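Local coordinates for beta-glucoside phosphorylase BglX (Unidentified, PDB 5VQE), which probably cleaves beta-glucosides by phosphorolysis, transferring the glucosyl unit to phosphate, as a member of glycoside hydrolase family 3, at residues N157-T160 with N161-Y165; A117-D121 with E122-E126; S532-A535 with T536-M540; N213-A216 with D217-M220. All coordinates share one frame; numbering follows the deposited sequence.

Contact 1. Residues N157-T160 with N161-Y165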
loop_
_atom_site.group_PDB
_atom_site.type_symbol
_atom_site.label_atom_id
_atom_site.label_comp_id
_atom_site.label_asym_id
_atom_site.label_seq_id
_atom_site.Cartn_x
_atom_site.Cartn_y
_atom_site.Cartn_z
ATOM N N ASN A 157 11.568 7.766 -5.883
ATOM C CA ASN A 157 10.125 7.877 -5.719
ATOM C C ASN A 157 9.760 7.546 -4.277
ATOM O O ASN A 157 10.085 6.445 -3.805
ATOM C CB ASN A 157 9.405 6.941 -6.681
ATOM C CG ASN A 157 7.916 7.184 -6.717
ATOM O OD1 ASN A 157 7.282 7.385 -5.684
ATOM N ND2 ASN A 157 7.346 7.171 -7.914
ATOM N N PRO A 158 9.101 8.446 -3.544
ATOM C CA PRO A 158 8.826 8.205 -2.124
ATOM C C PRO A 158 7.577 7.394 -1.831
ATOM O O PRO A 158 7.390 6.992 -0.676
ATOM C CB PRO A 158 8.656 9.631 -1.579
ATOM C CG PRO A 158 8.002 10.343 -2.702
ATOM C CD PRO A 158 8.637 9.783 -3.960
ATOM N N ILE A 159 6.713 7.166 -2.818
ATOM C CA ILE A 159 5.406 6.563 -2.586
ATOM C C ILE A 159 5.310 5.162 -3.163
ATOM O O ILE A 159 4.270 4.504 -3.004
ATOM C CB ILE A 159 4.279 7.470 -3.128
ATOM C CG1 ILE A 159 2.933 7.141 -2.480
ATOM C CG2 ILE A 159 4.170 7.390 -4.648
ATOM C CD1 ILE A 159 2.852 7.498 -1.008
ATOM N N THR A 160 6.375 4.670 -3.799
ATOM C CA THR A 160 6.468 3.274 -4.207
ATOM C C THR A 160 7.334 2.527 -3.195
ATOM O O THR A 160 6.851 2.169 -2.118
ATOM C CB THR A 160 7.021 3.180 -5.629
ATOM O OG1 THR A 160 8.173 4.026 -5.762
ATOM C CG2 THR A 160 5.951 3.631 -6.631
ATOM N N ASN A 161 8.611 2.319 -3.502
ATOM C CA ASN A 161 9.602 1.898 -2.497
ATOM C C ASN A 161 9.138 0.580 -1.881
ATOM O O ASN A 161 8.765 -0.343 -2.626
ATOM C CB ASN A 161 9.786 3.050 -1.515
ATOM C CG ASN A 161 11.081 2.954 -0.742
ATOM O OD1 ASN A 161 11.105 2.532 0.423
ATOM N ND2 ASN A 161 12.175 3.347 -1.386
ATOM N N VAL A 162 9.110 0.447 -0.553
ATOM C CA VAL A 162 8.799 -0.836 0.064
ATOM C C VAL A 162 7.350 -1.255 -0.114
ATOM O O VAL A 162 7.009 -2.383 0.239
ATOM C CB VAL A 162 9.124 -0.836 1.574
ATOM C CG1 VAL A 162 10.614 -0.656 1.794
ATOM C CG2 VAL A 162 8.328 0.222 2.319
ATOM N N ARG A 163 6.481 -0.386 -0.639
ATOM C CA ARG A 163 5.110 -0.797 -0.919
ATOM C C ARG A 163 5.019 -1.711 -2.131
ATOM O O ARG A 163 3.960 -2.315 -2.355
ATOM C CB ARG A 163 4.217 0.428 -1.131
ATOM C CG ARG A 163 4.071 1.323 0.101
ATOM C CD ARG A 163 3.289 2.580 -0.241
ATOM N NE ARG A 163 1.853 2.346 -0.343
ATOM C CZ ARG A 163 1.016 3.116 -1.032
ATOM N NH1 ARG A 163 1.471 4.174 -1.699
ATOM N NH2 ARG A 163 -0.275 2.823 -1.067
ATOM N N THR A 164 6.088 -1.821 -2.912
ATOM C CA THR A 164 6.131 -2.665 -4.094
ATOM C C THR A 164 6.851 -3.972 -3.789
ATOM O O THR A 164 7.518 -4.130 -2.763
ATOM C CB THR A 164 6.848 -1.966 -5.259
ATOM O OG1 THR A 164 8.264 -1.994 -5.038
ATOM C CG2 THR A 164 6.392 -0.526 -5.427
ATOM N N TYR A 165 6.717 -4.915 -4.719
ATOM C CA TYR A 165 7.507 -6.134 -4.730
ATOM C C TYR A 165 8.832 -5.946 -5.462
ATOM O O TYR A 165 9.427 -6.924 -5.932
ATOM C CB TYR A 165 6.704 -7.281 -5.358
ATOM C CG TYR A 165 5.465 -7.634 -4.574
ATOM C CD1 TYR A 165 5.556 -8.128 -3.280
ATOM C CD2 TYR A 165 4.201 -7.464 -5.120
ATOM C CE1 TYR A 165 4.426 -8.440 -2.551
ATOM C CE2 TYR A 165 3.062 -7.779 -4.394
ATOM C CZ TYR A 165 3.185 -8.261 -3.113
ATOM O OH TYR A 165 2.058 -8.564 -2.390
#
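Arg163 folds back beside Ile159 in a tight loop of the family 3 barrel domain, where an Asx turn leads into a short 3-10 segment, residues 162-163. Two hydrogen bonds span the segments. Arg163 NH1 reaches Ile159 O at 3.1 Å, lying in the plane of that carbonyl, while the oxygen sits 24° out of the guanidinium plane and the N-H is bent to 142°. The bend of the arginine chain at chi3 (77°) turns its end back to this carbonyl. The second bond is from backbone: Arg163 N to Thr160 O, 3.0 Å.

The other two guanidinium nitrogens have partners outside the turn: NE is salt-bridged to Glu94 and NH2 donates to O3 of the bound 2-fluoroglucose. A leucine in place of Arg163 would probably leave the sugar O3 and the Glu94 carboxylate without their mates and the loop without its tie to Ile159 O.

Turn bonds shape the backbone on both sides. Asn157 OD1 accepts from Ile159 N at 2.9 Å, closing the Asx turn, and Asn161 O takes both Thr164 N and Thr164 OG1.

Van der Waals contacts complete the set. Ile159 runs alongside the arginine, its CG1 3.4 Å from Arg163 NH1, and Thr164 CG2 rests 3.8 Å from Thr160 CB.

Contact 2. Residues A117-D121 with E122-E126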
loop_
_atom_site.group_PDB
_atom_site.type_symbol
_atom_site.label_atom_id
_atom_site.label_comp_id
_atom_site.label_asym_id
_atom_site.label_seq_id
_atom_site.Cartn_x
_atom_site.Cartn_y
_atom_site.Cartn_z
ATOM N N ALA A 117 8.998 -9.703 -0.954
ATOM C CA ALA A 117 9.673 -9.956 -2.223
ATOM C C ALA A 117 11.106 -10.424 -2.007
ATOM O O ALA A 117 11.619 -11.238 -2.784
ATOM C CB ALA A 117 9.670 -8.696 -3.086
ATOM N N ALA A 118 11.768 -9.907 -0.969
ATOM C CA ALA A 118 13.143 -10.307 -0.681
ATOM C C ALA A 118 13.248 -11.780 -0.294
ATOM O O ALA A 118 14.318 -12.382 -0.463
ATOM C CB ALA A 118 13.715 -9.427 0.425
ATOM N N THR A 119 12.175 -12.382 0.234
ATOM C CA THR A 119 12.201 -13.828 0.452
ATOM C C THR A 119 12.282 -14.588 -0.866
ATOM O O THR A 119 12.721 -15.745 -0.880
ATOM C CB THR A 119 10.967 -14.324 1.224
ATOM O OG1 THR A 119 9.821 -14.364 0.358
ATOM C CG2 THR A 119 10.660 -13.456 2.447
ATOM N N ASP A 120 11.871 -13.954 -1.964
ATOM C CA ASP A 120 11.755 -14.581 -3.287
ATOM C C ASP A 120 10.963 -15.885 -3.237
ATOM O O ASP A 120 11.179 -16.792 -4.041
ATOM C CB ASP A 120 13.125 -14.814 -3.924
ATOM C CG ASP A 120 13.048 -14.903 -5.440
ATOM O OD1 ASP A 120 12.115 -14.311 -6.033
ATOM O OD2 ASP A 120 13.911 -15.570 -6.045
ATOM N N ASP A 121 10.021 -15.979 -2.310
ATOM C CA ASP A 121 9.139 -17.134 -2.200
ATOM C C ASP A 121 7.699 -16.647 -2.279
ATOM O O ASP A 121 7.214 -15.987 -1.357
ATOM C CB ASP A 121 9.384 -17.885 -0.898
ATOM C CG ASP A 121 8.591 -19.165 -0.813
ATOM O OD1 ASP A 121 7.609 -19.313 -1.581
ATOM O OD2 ASP A 121 8.958 -20.021 0.019
ATOM N N GLU A 122 7.002 -16.996 -3.359
ATOM C CA GLU A 122 5.638 -16.512 -3.516
ATOM C C GLU A 122 4.719 -17.032 -2.418
ATOM O O GLU A 122 3.677 -16.423 -2.161
ATOM C CB GLU A 122 5.099 -16.882 -4.897
ATOM C CG GLU A 122 4.998 -18.350 -5.171
ATOM C CD GLU A 122 4.742 -18.621 -6.638
ATOM O OE1 GLU A 122 3.558 -18.762 -7.010
ATOM O OE2 GLU A 122 5.721 -18.662 -7.417
ATOM N N SER A 123 5.084 -18.119 -1.739
ATOM C CA SER A 123 4.292 -18.532 -0.586
ATOM C C SER A 123 4.272 -17.447 0.487
ATOM O O SER A 123 3.289 -17.328 1.229
ATOM C CB SER A 123 4.826 -19.847 -0.005
ATOM O OG SER A 123 6.049 -19.647 0.683
ATOM N N SER A 124 5.341 -16.647 0.586
ATOM C CA SER A 124 5.344 -15.534 1.536
ATOM C C SER A 124 4.245 -14.531 1.206
ATOM O O SER A 124 3.571 -14.014 2.105
ATOM C CB SER A 124 6.704 -14.835 1.535
ATOM O OG SER A 124 7.732 -15.712 1.961
ATOM N N ALA A 125 4.055 -14.241 -0.079
ATOM C CA ALA A 125 3.015 -13.305 -0.486
ATOM C C ALA A 125 1.629 -13.918 -0.323
ATOM O O ALA A 125 0.673 -13.217 0.023
ATOM C CB ALA A 125 3.249 -12.866 -1.931
ATOM N N GLU A 126 1.499 -15.225 -0.572
ATOM C CA GLU A 126 0.231 -15.895 -0.296
ATOM C C GLU A 126 -0.116 -15.783 1.180
ATOM O O GLU A 126 -1.264 -15.493 1.537
ATOM C CB GLU A 126 0.297 -17.360 -0.725
ATOM C CG GLU A 126 -1.055 -18.068 -0.680
ATOM C CD GLU A 126 -1.039 -19.409 -1.393
ATOM O OE1 GLU A 126 0.022 -19.787 -1.931
ATOM O OE2 GLU A 126 -2.091 -20.082 -1.417
#
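Asp121 caps the start of helix 122-138 by gripping Ser123, and it gives up more surface to the contact than any other residue here. Its CG lies anti to the backbone N (chi1 -174°), which swings OD1 over the first turn. There OD1 accepts twice: from Ser123 N at 2.8 Å and from Ser123 OG, also at 2.8 Å. Both donors approach from the same face of the carboxylate, standing 43° and 58° above its plane. The backbone joins in, with Ser124 N donating to Asp121 O at 2.8 Å.

Ser124, the second residue of weight, looks back at the preceding helix. Its OG lies 3.0 Å from Thr119 OG1, and its CB is 3.4 Å from the same oxygen. Thr119 closes an ST turn by accepting from Asp121 N (3.1 Å), and its hydroxyl also bonds to Val116 O one turn earlier in helix 113-119. A valine in place of Thr119 would probably cost Asp121 N its acceptor and leave Ser124 OG beside a methyl group, freeing the linker between the helices to shift.

Glu122 follows the cap but turns away from residues 117-121 and lies against helix 169-184, its OE1 paired with Arg181, while Asp120, at positive phi where the first helix ends, is salt-bridged to Arg171 and Arg174 of helix 169-184.

One hydroxyl, one carboxylate and one backbone carbonyl thus accept from the amides of Asp121, Ser123 and Ser124 at the short junction between the two helices, and the negative charge of Asp121 would be expected to interact favourably with the dipole of the helix it opens.

Contact 3. Residues S532-A535 with T536-M540; sequences SNEA and TVRMM
Asn533 is the N-cap of helix 534-544, and its OD1 holds Thr536 by two bonds, one to the backbone N at 2.9 Å (N-H angle 159°) and one to OG1 at 2.8 Å. The two donors come from opposite faces of the amide plane, so the oxygen sits between them. Thr536 OG1 lies beside its own backbone N, anti to the carbonyl carbon (chi1 -53°), which is what lets both atoms reach the same acceptor.

One residue on, Glu534 and Arg538 run side by side along the helix, four residues apart. The arginine grips the glutamate side-on as a salt bridge, with both NE and NH2 turned to the single oxygen OE2.

Further out, Asn533 ND2 is bonded to Val110 O, which fixes the turn of the amide and hence the aim of OD1. Thr536 and Met539 lean on Ala388 of helix 378-391, while Val537 packs on Leu433 and Phe434 of helix 429-441, so the capped end is wedged between two other helices.

Within the salt bridge, Arg538 NE is 2.8 Å from Glu534 OE2 and meets the anti lone pair of that oxygen, whereas NH2 comes at 3.1 Å from 42° above the carboxylate plane.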
loop_
_atom_site.group_PDB
_atom_site.type_symbol
_atom_site.label_atom_id
_atom_site.label_comp_id
_atom_site.label_asym_id
_atom_site.label_seq_id
_atom_site.Cartn_x
_atom_site.Cartn_y
_atom_site.Cartn_z
ATOM N N SER A 532 9.992 -2.418 9.799
ATOM C CA SER A 532 10.340 -2.072 11.178
ATOM C C SER A 532 9.214 -2.554 12.089
ATOM O O SER A 532 8.306 -1.805 12.447
ATOM C CB SER A 532 10.584 -0.582 11.335
ATOM O OG SER A 532 11.133 -0.311 12.621
ATOM N N ASN A 533 9.263 -3.837 12.442
ATOM C CA ASN A 533 8.344 -4.382 13.429
ATOM C C ASN A 533 9.109 -5.331 14.341
ATOM O O ASN A 533 10.291 -5.613 14.135
ATOM C CB ASN A 533 7.143 -5.081 12.771
ATOM C CG ASN A 533 7.532 -6.283 11.933
ATOM O OD1 ASN A 533 8.677 -6.735 11.941
ATOM N ND2 ASN A 533 6.560 -6.813 11.201
ATOM N N GLU A 534 8.419 -5.809 15.377
ATOM C CA GLU A 534 9.077 -6.640 16.378
ATOM C C GLU A 534 9.697 -7.883 15.751
ATOM O O GLU A 534 10.831 -8.252 16.077
ATOM C CB GLU A 534 8.078 -7.023 17.470
ATOM C CG GLU A 534 8.531 -8.184 18.349
ATOM C CD GLU A 534 7.689 -8.322 19.605
ATOM O OE1 GLU A 534 6.707 -7.564 19.749
ATOM O OE2 GLU A 534 8.013 -9.188 20.446
ATOM N N ALA A 535 8.969 -8.549 14.853
ATOM C CA ALA A 535 9.480 -9.779 14.260
ATOM C C ALA A 535 10.798 -9.539 13.540
ATOM O O ALA A 535 11.740 -10.330 13.670
ATOM C CB ALA A 535 8.446 -10.365 13.303
ATOM N N THR A 536 10.891 -8.446 12.777
ATOM C CA THR A 536 12.110 -8.186 12.024
ATOM C C THR A 536 13.248 -7.778 12.940
ATOM O O THR A 536 14.408 -8.107 12.666
ATOM C CB THR A 536 11.848 -7.107 10.975
ATOM O OG1 THR A 536 10.718 -7.493 10.185
ATOM C CG2 THR A 536 13.059 -6.913 10.068
ATOM N N VAL A 537 12.940 -7.071 14.027
ATOM C CA VAL A 537 13.972 -6.673 14.982
ATOM C C VAL A 537 14.569 -7.902 15.656
ATOM O O VAL A 537 15.791 -8.028 15.789
ATOM C CB VAL A 537 13.396 -5.686 16.013
ATOM C CG1 VAL A 537 14.331 -5.535 17.221
ATOM C CG2 VAL A 537 13.142 -4.313 15.374
ATOM N N ARG A 538 13.715 -8.826 16.101
ATOM C CA ARG A 538 14.218 -10.026 16.765
ATOM C C ARG A 538 15.057 -10.870 15.816
ATOM O O ARG A 538 16.089 -11.419 16.214
ATOM C CB ARG A 538 13.060 -10.848 17.341
ATOM C CG ARG A 538 12.310 -10.137 18.442
ATOM C CD ARG A 538 11.290 -11.026 19.132
ATOM N NE ARG A 538 10.617 -10.304 20.213
ATOM C CZ ARG A 538 11.086 -10.183 21.456
ATOM N NH1 ARG A 538 12.234 -10.744 21.807
ATOM N NH2 ARG A 538 10.401 -9.489 22.356
ATOM N N MET A 539 14.644 -10.985 14.555
ATOM C CA MET A 539 15.426 -11.785 13.615
ATOM C C MET A 539 16.718 -11.079 13.222
ATOM O O MET A 539 17.727 -11.740 12.947
ATOM C CB MET A 539 14.590 -12.120 12.378
ATOM C CG MET A 539 13.511 -13.163 12.613
ATOM S SD MET A 539 14.148 -14.667 13.412
ATOM C CE MET A 539 15.456 -15.113 12.306
ATOM N N MET A 540 16.717 -9.749 13.192
ATOM C CA MET A 540 17.963 -9.022 12.976
ATOM C C MET A 540 18.985 -9.382 14.047
ATOM O O MET A 540 20.152 -9.647 13.748
ATOM C CB MET A 540 17.689 -7.519 12.981
ATOM C CG MET A 540 18.921 -6.658 12.752
ATOM S SD MET A 540 19.614 -6.840 11.103
ATOM C CE MET A 540 18.438 -5.880 10.160
#

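Contact 4. Residues N213-A216 with D217-M220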
loop_
_atom_site.group_PDB
_atom_site.type_symbol
_atom_site.label_atom_id
_atom_site.label_comp_id
_atom_site.label_asym_id
_atom_site.label_seq_id
_atom_site.Cartn_x
_atom_site.Cartn_y
_atom_site.Cartn_z
ATOM N N ASN A 213 6.477 8.309 -17.991
ATOM C CA ASN A 213 6.917 8.868 -19.265
ATOM C C ASN A 213 7.636 7.849 -20.144
ATOM O O ASN A 213 8.336 8.231 -21.093
ATOM C CB ASN A 213 7.804 10.092 -19.023
ATOM C CG ASN A 213 9.138 9.742 -18.404
ATOM O OD1 ASN A 213 9.239 8.840 -17.574
ATOM N ND2 ASN A 213 10.179 10.460 -18.808
ATOM N N LEU A 214 7.483 6.564 -19.849
ATOM C CA LEU A 214 7.975 5.538 -20.754
ATOM C C LEU A 214 7.344 5.723 -22.132
ATOM O O LEU A 214 6.251 6.279 -22.272
ATOM C CB LEU A 214 7.656 4.145 -20.204
ATOM C CG LEU A 214 8.280 3.759 -18.853
ATOM C CD1 LEU A 214 7.819 2.360 -18.432
ATOM C CD2 LEU A 214 9.805 3.812 -18.909
ATOM N N SER A 215 8.056 5.278 -23.161
ATOM C CA SER A 215 7.444 5.169 -24.471
ATOM C C SER A 215 6.265 4.209 -24.393
ATOM O O SER A 215 6.151 3.399 -23.468
ATOM C CB SER A 215 8.457 4.678 -25.497
ATOM O OG SER A 215 8.755 3.313 -25.288
ATOM N N ALA A 216 5.363 4.316 -25.367
ATOM C CA ALA A 216 4.232 3.397 -25.402
ATOM C C ALA A 216 4.711 1.953 -25.419
ATOM O O ALA A 216 4.194 1.112 -24.672
ATOM C CB ALA A 216 3.350 3.685 -26.612
ATOM N N ASP A 217 5.720 1.651 -26.244
ATOM C CA ASP A 217 6.253 0.290 -26.317
ATOM C C ASP A 217 6.900 -0.123 -25.001
ATOM O O ASP A 217 6.692 -1.245 -24.524
ATOM C CB ASP A 217 7.272 0.175 -27.454
ATOM C CG ASP A 217 6.620 0.054 -28.828
ATOM O OD1 ASP A 217 5.389 -0.161 -28.903
ATOM O OD2 ASP A 217 7.346 0.168 -29.843
ATOM N N GLU A 218 7.719 0.753 -24.415
ATOM C CA GLU A 218 8.332 0.438 -23.129
ATOM C C GLU A 218 7.276 0.164 -22.071
ATOM O O GLU A 218 7.408 -0.787 -21.289
ATOM C CB GLU A 218 9.236 1.580 -22.667
ATOM C CG GLU A 218 10.520 1.749 -23.464
ATOM C CD GLU A 218 11.250 3.056 -23.148
ATOM O OE1 GLU A 218 10.618 4.002 -22.620
ATOM O OE2 GLU A 218 12.464 3.140 -23.436
ATOM N N TRP A 219 6.235 1.005 -22.007
ATOM C CA TRP A 219 5.169 0.798 -21.029
ATOM C C TRP A 219 4.469 -0.527 -21.278
ATOM O O TRP A 219 4.275 -1.330 -20.358
ATOM C CB TRP A 219 4.163 1.956 -21.082
ATOM C CG TRP A 219 3.091 1.857 -20.026
ATOM C CD1 TRP A 219 3.141 2.378 -18.773
ATOM C CD2 TRP A 219 1.819 1.190 -20.132
ATOM N NE1 TRP A 219 1.988 2.083 -18.087
ATOM C CE2 TRP A 219 1.157 1.362 -18.901
ATOM C CE3 TRP A 219 1.180 0.469 -21.144
ATOM C CZ2 TRP A 219 -0.110 0.830 -18.649
ATOM C CZ3 TRP A 219 -0.080 -0.055 -20.895
ATOM C CH2 TRP A 219 -0.711 0.130 -19.660
ATOM N N MET A 220 4.115 -0.787 -22.535
ATOM C CA MET A 220 3.422 -2.020 -22.865
ATOM C C MET A 220 4.230 -3.237 -22.425
ATOM O O MET A 220 3.665 -4.214 -21.919
ATOM C CB MET A 220 3.132 -2.061 -24.371
ATOM C CG MET A 220 2.023 -3.007 -24.769
ATOM S SD MET A 220 0.460 -2.638 -23.929
ATOM C CE MET A 220 0.033 -1.041 -24.569
#
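Ser215 and Glu218 form a capping box at the start of helix 216-232, each side chain bonding to the other residue's backbone nitrogen. Ser215 OG accepts from Glu218 N at 2.9 Å with an N-H angle of 161°. In return Glu218 OE1 accepts from Ser215 N at 2.9 Å, approached on its anti side and 32° out of the carboxylate plane. The serine hydroxyl stands between its own N and carbonyl carbon (chi1 72°), which points it at the helix's first turn. The fit is close, since Glu218 CG is 3.0 Å from Ser215 OG.

The solvent side is looser. Asp217 and Glu218 are exposed, and Asp217 approaches the preceding segment chiefly through its CB, 4.1 Å from Ser215 OG. Beyond its bond to Ser215 N, the glutamate touches Leu214, which it crosses at about a right angle.

The inner side is packed more fully. Leu214 covers the start of Trp219, CB to CB at 4.2 Å, and also rests on Thr222 and Tyr223 a turn further on. The tryptophan ring reaches in from this helix to the loop after strand 191-195, with NE1 bonded to Pro196 O, touches Val248 and Ile274 of neighbouring helices, and has its plane nearly parallel to the Tyr223 ring. Met220 leans on Met251 and Phe279.

Regular helical bonding is in place from the first turn: Trp219 N meets Ser215 O at 2.8 Å, nearly head-on to the carbonyl, and Met220 N meets Ala216 O at 2.9 Å.

Contacts 1 and 2 are neighbours, with centres about 17 Å apart, and they touch where Tyr165 O meets Ala117 CB at 3.4 Å. Contact 1 alone reaches the bound sugar, its Arg163 side chain about 3 Å away. Helix 378-391 bridges contacts 2 and 3, packing on Thr119 and Ser124 in one and on Ala535, Thr536 and Met539 in the other, although their nearest atoms are about 10 Å apart. Contact 4 lies outward, its centre about 20 Å from that of contact 1. Trp219 there is bonded to Pro196, just past strand 191-195, whose pocket residues Lys193 and His194 touch Arg163. Contacts 3 and 4 are about 39 Å apart between centres.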